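Side-chain contacts in oxidized polyvinyl alcohol hydrolase (Sphingopyxis, PDB 3WLA), which hydrolyses beta-diketones such as 4,6-nonanedione and, in the second step of polyvinyl alcohol breakdown, cleaves the oxidized polymer: residues V54-A59 and A100-G105; T60-N63 and R68-N71. All coordinates share one frame; numbering follows the deposited sequence.

Interaction 1: V54-A59 and A100-G105. With SO4 (sulfate ion), chain D.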
ATOM      1  N   VAL A  54       1.555  -5.518   6.052  1.00 20.58           N
ATOM      2  CA  VAL A  54       0.850  -5.328   7.323  1.00 20.21           C
ATOM      3  C   VAL A  54       0.996  -3.860   7.725  1.00 18.34           C
ATOM      4  O   VAL A  54       1.781  -3.107   7.155  1.00 16.81           O
ATOM      5  CB  VAL A  54       1.482  -6.139   8.511  1.00 18.47           C
ATOM      6  CG1 VAL A  54       1.145  -7.626   8.386  1.00 18.93           C
ATOM      7  CG2 VAL A  54       3.000  -5.988   8.481  1.00 17.24           C
ATOM      8  N   GLY A  55       0.256  -3.520   8.765  1.00 18.08           N
ATOM      9  CA  GLY A  55       0.265  -2.212   9.325  1.00 17.95           C
ATOM     10  C   GLY A  55       1.076  -2.113  10.609  1.00 18.96           C
ATOM     11  O   GLY A  55       2.261  -2.463  10.674  1.00 19.01           O
ATOM     12  N   THR A  56       0.439  -1.658  11.658  1.00 17.64           N
ATOM     13  CA  THR A  56       1.191  -1.423  12.881  1.00 18.90           C
ATOM     14  C   THR A  56       1.289  -2.603  13.846  1.00 20.83           C
ATOM     15  O   THR A  56       2.359  -2.808  14.485  1.00 20.99           O
ATOM     16  CB  THR A  56       0.555  -0.279  13.692  1.00 20.61           C
ATOM     17  OG1 THR A  56       0.372   0.880  12.848  1.00 21.15           O
ATOM     18  CG2 THR A  56       1.402  -0.012  14.999  1.00 15.92           C
ATOM     19  N   VAL A  57       0.204  -3.377  13.956  1.00 20.83           N
ATOM     20  CA  VAL A  57       0.197  -4.454  14.950  1.00 19.92           C
ATOM     21  C   VAL A  57       0.087  -5.900  14.491  1.00 21.57           C
ATOM     22  O   VAL A  57       0.126  -6.813  15.319  1.00 21.24           O
ATOM     23  CB  VAL A  57      -0.853  -4.179  16.042  1.00 18.78           C
ATOM     24  CG1 VAL A  57      -0.614  -2.759  16.630  1.00 19.89           C
ATOM     25  CG2 VAL A  57      -2.246  -4.292  15.480  1.00 22.91           C
ATOM     26  N   GLU A  58      -0.021  -6.156  13.193  1.00 21.68           N
ATOM     27  CA  GLU A  58      -0.121  -7.566  12.762  1.00 22.23           C
ATOM     28  C   GLU A  58       1.211  -8.052  12.217  1.00 20.47           C
ATOM     29  O   GLU A  58       1.965  -7.300  11.578  1.00 20.82           O
ATOM     30  CB  GLU A  58      -1.204  -7.711  11.690  1.00 24.80           C
ATOM     31  CG  GLU A  58      -2.590  -7.299  12.212  1.00 26.25           C
ATOM     32  CD  GLU A  58      -3.617  -7.318  11.086  1.00 27.88           C
ATOM     33  OE1 GLU A  58      -3.492  -6.444  10.205  1.00 27.35           O
ATOM     34  OE2 GLU A  58      -4.506  -8.207  11.092  1.00 25.37           O
ATOM     35  N   ALA A  59       1.505  -9.325  12.441  1.00 21.00           N
ATOM     36  CA  ALA A  59       2.785  -9.902  11.982  1.00 20.71           C
ATOM     37  C   ALA A  59       2.660 -10.231  10.497  1.00 21.23           C
ATOM     38  O   ALA A  59       1.555 -10.602  10.064  1.00 21.17           O
ATOM     39  CB  ALA A  59       3.065 -11.254  12.738  1.00 20.08           C
ATOM     40  N   ALA A 100       8.351  -2.930  18.691  1.00 22.99           N
ATOM     41  CA  ALA A 100       8.881  -1.584  18.431  1.00 25.22           C
ATOM     42  C   ALA A 100       8.157  -0.950  17.259  1.00 24.95           C
ATOM     43  O   ALA A 100       8.229   0.272  17.022  1.00 25.17           O
ATOM     44  CB  ALA A 100      10.422  -1.659  18.165  1.00 25.90           C
ATOM     45  N   CYS A 101       7.455  -1.767  16.487  1.00 24.29           N
ATOM     46  CA  CYS A 101       6.737  -1.170  15.365  1.00 24.61           C
ATOM     47  C   CYS A 101       5.642  -0.183  15.812  1.00 25.06           C
ATOM     48  O   CYS A 101       5.368   0.790  15.112  1.00 25.17           O
ATOM     49  CB  CYS A 101       6.129  -2.286  14.494  1.00 27.10           C
ATOM     50  SG  CYS A 101       7.451  -3.307  13.721  1.00 28.06           S
ATOM     51  N   ASN A 102       5.026  -0.417  16.965  1.00 22.66           N
ATOM     52  CA  ASN A 102       3.927   0.445  17.407  1.00 23.70           C
ATOM     53  C   ASN A 102       4.545   1.674  18.059  1.00 24.23           C
ATOM     54  O   ASN A 102       4.729   1.749  19.289  1.00 23.80           O
ATOM     55  CB  ASN A 102       3.050  -0.331  18.375  1.00 23.91           C
ATOM     56  CG  ASN A 102       1.790   0.431  18.799  1.00 25.82           C
ATOM     57  OD1 ASN A 102       1.388   1.418  18.190  1.00 26.92           O
ATOM     58  ND2 ASN A 102       1.154  -0.064  19.848  1.00 27.03           N
ATOM     59  N   GLY A 103       4.913   2.634  17.229  1.00 24.28           N
ATOM     60  CA  GLY A 103       5.501   3.807  17.815  1.00 23.30           C
ATOM     61  C   GLY A 103       5.549   4.930  16.812  1.00 25.11           C
ATOM     62  O   GLY A 103       5.359   4.706  15.592  1.00 22.35           O
ATOM     63  N   VAL A 104       5.806   6.141  17.315  1.00 24.33           N
ATOM     64  CA  VAL A 104       5.930   7.280  16.396  1.00 26.78           C
ATOM     65  C   VAL A 104       7.188   7.085  15.538  1.00 28.96           C
ATOM     66  O   VAL A 104       8.086   6.303  15.888  1.00 30.67           O
ATOM     67  CB  VAL A 104       5.996   8.566  17.178  1.00 28.20           C
ATOM     68  CG1 VAL A 104       4.779   8.622  18.086  1.00 30.08           C
ATOM     69  CG2 VAL A 104       7.257   8.626  18.001  1.00 28.80           C
ATOM     70  N   GLY A 105       7.263   7.766  14.409  1.00 29.35           N
ATOM     71  CA  GLY A 105       8.411   7.571  13.554  1.00 30.51           C
ATOM     72  C   GLY A 105       9.615   8.304  14.075  1.00 31.58           C
ATOM     73  O   GLY A 105       9.530   9.029  15.054  1.00 30.28           O
TER
HETATM   74  S   SO4 D 901      -2.917  -1.514  12.428  1.00 25.38           S
HETATM   75  O1  SO4 D 901      -2.105  -0.526  11.702  1.00 22.66           O
HETATM   76  O2  SO4 D 901      -2.190  -2.812  12.486  1.00 25.82           O
HETATM   77  O3  SO4 D 901      -3.089  -1.081  13.793  1.00 22.88           O
HETATM   78  O4  SO4 D 901      -4.236  -1.709  11.819  1.00 23.51           O

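Interaction 2: T60-N63 and R68-N71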
ATOM      1  N   THR A  60       3.781 -10.195   9.772  1.00 20.50           N
ATOM      2  CA  THR A  60       3.778 -10.557   8.345  1.00 20.91           C
ATOM      3  C   THR A  60       3.179 -11.952   8.123  1.00 21.83           C
ATOM      4  O   THR A  60       2.364 -12.162   7.180  1.00 22.69           O
ATOM      5  CB  THR A  60       5.192 -10.462   7.755  1.00 19.85           C
ATOM      6  OG1 THR A  60       5.554  -9.073   7.683  1.00 19.20           O
ATOM      7  CG2 THR A  60       5.304 -11.100   6.288  1.00 16.40           C
ATOM      8  N   ASN A  61       3.542 -12.905   8.969  1.00 21.05           N
ATOM      9  CA  ASN A  61       2.988 -14.244   8.795  1.00 22.66           C
ATOM     10  C   ASN A  61       1.462 -14.307   9.036  1.00 22.55           C
ATOM     11  O   ASN A  61       0.803 -15.149   8.450  1.00 23.94           O
ATOM     12  CB  ASN A  61       3.715 -15.250   9.675  1.00 22.92           C
ATOM     13  CG  ASN A  61       5.005 -15.713   9.051  1.00 23.67           C
ATOM     14  OD1 ASN A  61       5.255 -15.509   7.862  1.00 24.69           O
ATOM     15  ND2 ASN A  61       5.842 -16.369   9.862  1.00 25.56           N
ATOM     16  N   TRP A  62       0.922 -13.451   9.899  1.00 21.86           N
ATOM     17  CA  TRP A  62      -0.517 -13.433  10.083  1.00 21.88           C
ATOM     18  C   TRP A  62      -1.180 -12.998   8.789  1.00 22.12           C
ATOM     19  O   TRP A  62      -2.127 -13.623   8.364  1.00 23.58           O
ATOM     20  CB  TRP A  62      -0.968 -12.464  11.162  1.00 22.95           C
ATOM     21  CG  TRP A  62      -0.372 -12.713  12.509  1.00 22.80           C
ATOM     22  CD1 TRP A  62       0.490 -13.721  12.865  1.00 23.98           C
ATOM     23  CD2 TRP A  62      -0.546 -11.896  13.659  1.00 23.27           C
ATOM     24  NE1 TRP A  62       0.865 -13.564  14.175  1.00 24.27           N
ATOM     25  CE2 TRP A  62       0.244 -12.448  14.686  1.00 24.00           C
ATOM     26  CE3 TRP A  62      -1.302 -10.739  13.929  1.00 20.82           C
ATOM     27  CZ2 TRP A  62       0.303 -11.881  15.961  1.00 26.38           C
ATOM     28  CZ3 TRP A  62      -1.252 -10.169  15.223  1.00 21.37           C
ATOM     29  CH2 TRP A  62      -0.452 -10.743  16.214  1.00 23.82           C
ATOM     30  N   ASN A  63      -0.701 -11.908   8.201  1.00 21.59           N
ATOM     31  CA  ASN A  63      -1.270 -11.416   6.977  1.00 23.26           C
ATOM     32  C   ASN A  63      -1.272 -12.508   5.889  1.00 23.71           C
ATOM     33  O   ASN A  63      -2.192 -12.581   5.096  1.00 24.41           O
ATOM     34  CB  ASN A  63      -0.471 -10.188   6.552  1.00 24.11           C
ATOM     35  CG  ASN A  63      -0.891  -9.635   5.216  1.00 26.54           C
ATOM     36  OD1 ASN A  63      -0.483 -10.157   4.176  1.00 26.20           O
ATOM     37  ND2 ASN A  63      -1.686  -8.548   5.233  1.00 25.71           N
ATOM     38  N   ARG A  68      -8.165 -13.960   9.717  1.00 23.39           N
ATOM     39  CA  ARG A  68      -8.507 -12.719  10.352  1.00 22.32           C
ATOM     40  C   ARG A  68      -7.628 -11.559   9.872  1.00 22.23           C
ATOM     41  O   ARG A  68      -8.056 -10.397   9.858  1.00 22.28           O
ATOM     42  CB  ARG A  68      -8.339 -12.906  11.875  1.00 23.13           C
ATOM     43  CG  ARG A  68      -8.758 -11.782  12.690  1.00 22.96           C
ATOM     44  CD  ARG A  68      -8.793 -12.198  14.200  1.00 26.36           C
ATOM     45  NE  ARG A  68      -7.492 -12.403  14.851  1.00 22.34           N
ATOM     46  CZ  ARG A  68      -7.371 -12.715  16.146  1.00 24.83           C
ATOM     47  NH1 ARG A  68      -8.473 -12.864  16.887  1.00 21.64           N
ATOM     48  NH2 ARG A  68      -6.147 -12.812  16.717  1.00 22.48           N
ATOM     49  N   SER A  69      -6.388 -11.877   9.494  1.00 20.87           N
ATOM     50  CA  SER A  69      -5.454 -10.861   9.048  1.00 20.72           C
ATOM     51  C   SER A  69      -5.306 -10.807   7.538  1.00 20.94           C
ATOM     52  O   SER A  69      -4.432 -10.102   7.032  1.00 19.71           O
ATOM     53  CB  SER A  69      -4.102 -11.077   9.725  1.00 19.29           C
ATOM     54  OG  SER A  69      -4.241 -10.782  11.129  1.00 20.44           O
ATOM     55  N   GLY A  70      -6.131 -11.571   6.815  1.00 21.91           N
ATOM     56  CA  GLY A  70      -6.091 -11.483   5.355  1.00 21.93           C
ATOM     57  C   GLY A  70      -5.896 -12.771   4.580  1.00 24.10           C
ATOM     58  O   GLY A  70      -6.363 -12.881   3.474  1.00 23.83           O
ATOM     59  N   ASN A  71      -5.161 -13.727   5.130  1.00 24.05           N
ATOM     60  CA  ASN A  71      -4.908 -15.010   4.435  1.00 23.94           C
ATOM     61  C   ASN A  71      -4.413 -14.748   3.003  1.00 24.97           C
ATOM     62  O   ASN A  71      -4.862 -15.402   2.019  1.00 23.17           O
ATOM     63  CB  ASN A  71      -6.211 -15.843   4.463  1.00 26.83           C
ATOM     64  CG  ASN A  71      -5.998 -17.320   4.071  1.00 28.83           C
ATOM     65  OD1 ASN A  71      -4.948 -17.913   4.352  1.00 28.63           O
ATOM     66  ND2 ASN A  71      -7.006 -17.909   3.400  1.00 26.82           N
TER
HETATM   67  O   HOH W   1      -2.601  -8.017   7.888  1.00 23.62           O

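Interaction 1: V54-A59 and A100-G105
In this alpha/beta-hydrolase fold, the loop after strand 47-53 meets the segment 100-105 where T56 touches N102 and C101. The loop also holds a sulfate, probably from the crystallisation liquor. T56 N gives SO4 O1 a hydrogen bond of 2.8 Å. V57 N gives SO4 O2 another, 2.9 Å long and almost straight at 172°. T56 OG1 gives SO4 O1 a second bond, 3.1 Å long, and accepts from W111 NE1. S162, a probable charge-relay serine, also bonds the sulfate through OG, and the loop after strand 47-53 commonly supplies an oxyanion-hole amide in this fold, so the ion may mimic a bound carboxylate or oxyanion. The two branches of T56 part company: OG1 lies beside the backbone N (chi1 -52°), on the sulfate side, while CG2 crosses N102 obliquely, 3.5 Å from N102 OD1. An alanine here would lack both OG1 and CG2, which is likely to leave W111 NE1 without its acceptor, cost the sulfate one bond and open a gap beside N102. C101, tied to C89 by a disulfide, brings its CB to 3.8 Å from T56 O.

Interaction 2: T60-N63 and R68-N71
N63 and S69 meet backbone to backbone: N63 CA lies 3.4 Å from S69 O, and the CA-H...O contact is close to straight, 163° at the hydrogen. The N63 amide comes to the same carbonyl by a second route. With CG anti to the backbone N (chi1 175°), ND2 stands 3.6 Å from S69 O, and a water joins the two, accepting from N63 ND2 at 2.9 Å and donating to S69 O at 2.9 Å. S69 O thus takes a water hydrogen bond as well as the CA-H contact. On W62 the touch is made by the root of the side chain, with S69 OG 3.7 Å from W62 CB, while S69 CB rests 3.5 Å from W62 O. S69 OG is also 4.1 Å from W62 CE3.

These contacts fold the chain back on itself inside a beta-alpha-beta crossover: helix 60-65 connects the neighbouring parallel strands 47-53 and 81-85 of the central sheet, and 68-71 lies early in the loop that leads from the helix to strand 81-85. The turn passes through G70, whose positive phi of 126° would jam a CB against the preceding carbonyl. Beyond it N71 N lies 3.2 Å from N63 O, but the angle is too poor for a hydrogen bond.

Further out, the hydroxyl of S69 is hydrogen-bonded to E58 OE2, just ahead of the helix. N63 is steadied by N72, through a backbone hydrogen bond and a weak one from N72 ND2 to N63 OD1. The returning segment is tied to another part of the chain by N71 ND2, which bonds D293 OD1 in helix 292-304, and by R68 O, which accepts from Q289 NE2.

Followed from the N terminus, the chain leaves strand 47-53 through 54-59 and enters helix 60-65 directly. Interaction 2 closes a short loop of four intervening residues, bending 68-71 back onto W62 and N63 of that helix. Interaction 1 closes a much longer one: 40 residues, including the helix and strand 81-85, pass before 100-105 returns to 54-59. Interaction 2 is therefore nested inside interaction 1. Their centres lie about 14 Å apart, yet they touch: V54 CG1 packs 3.5 Å from N63 CB, and V57 O lies 3.6 Å from W62 CZ3. Together they join the sulfate-holding loop, the crossover helix and the loop after strand 81-85.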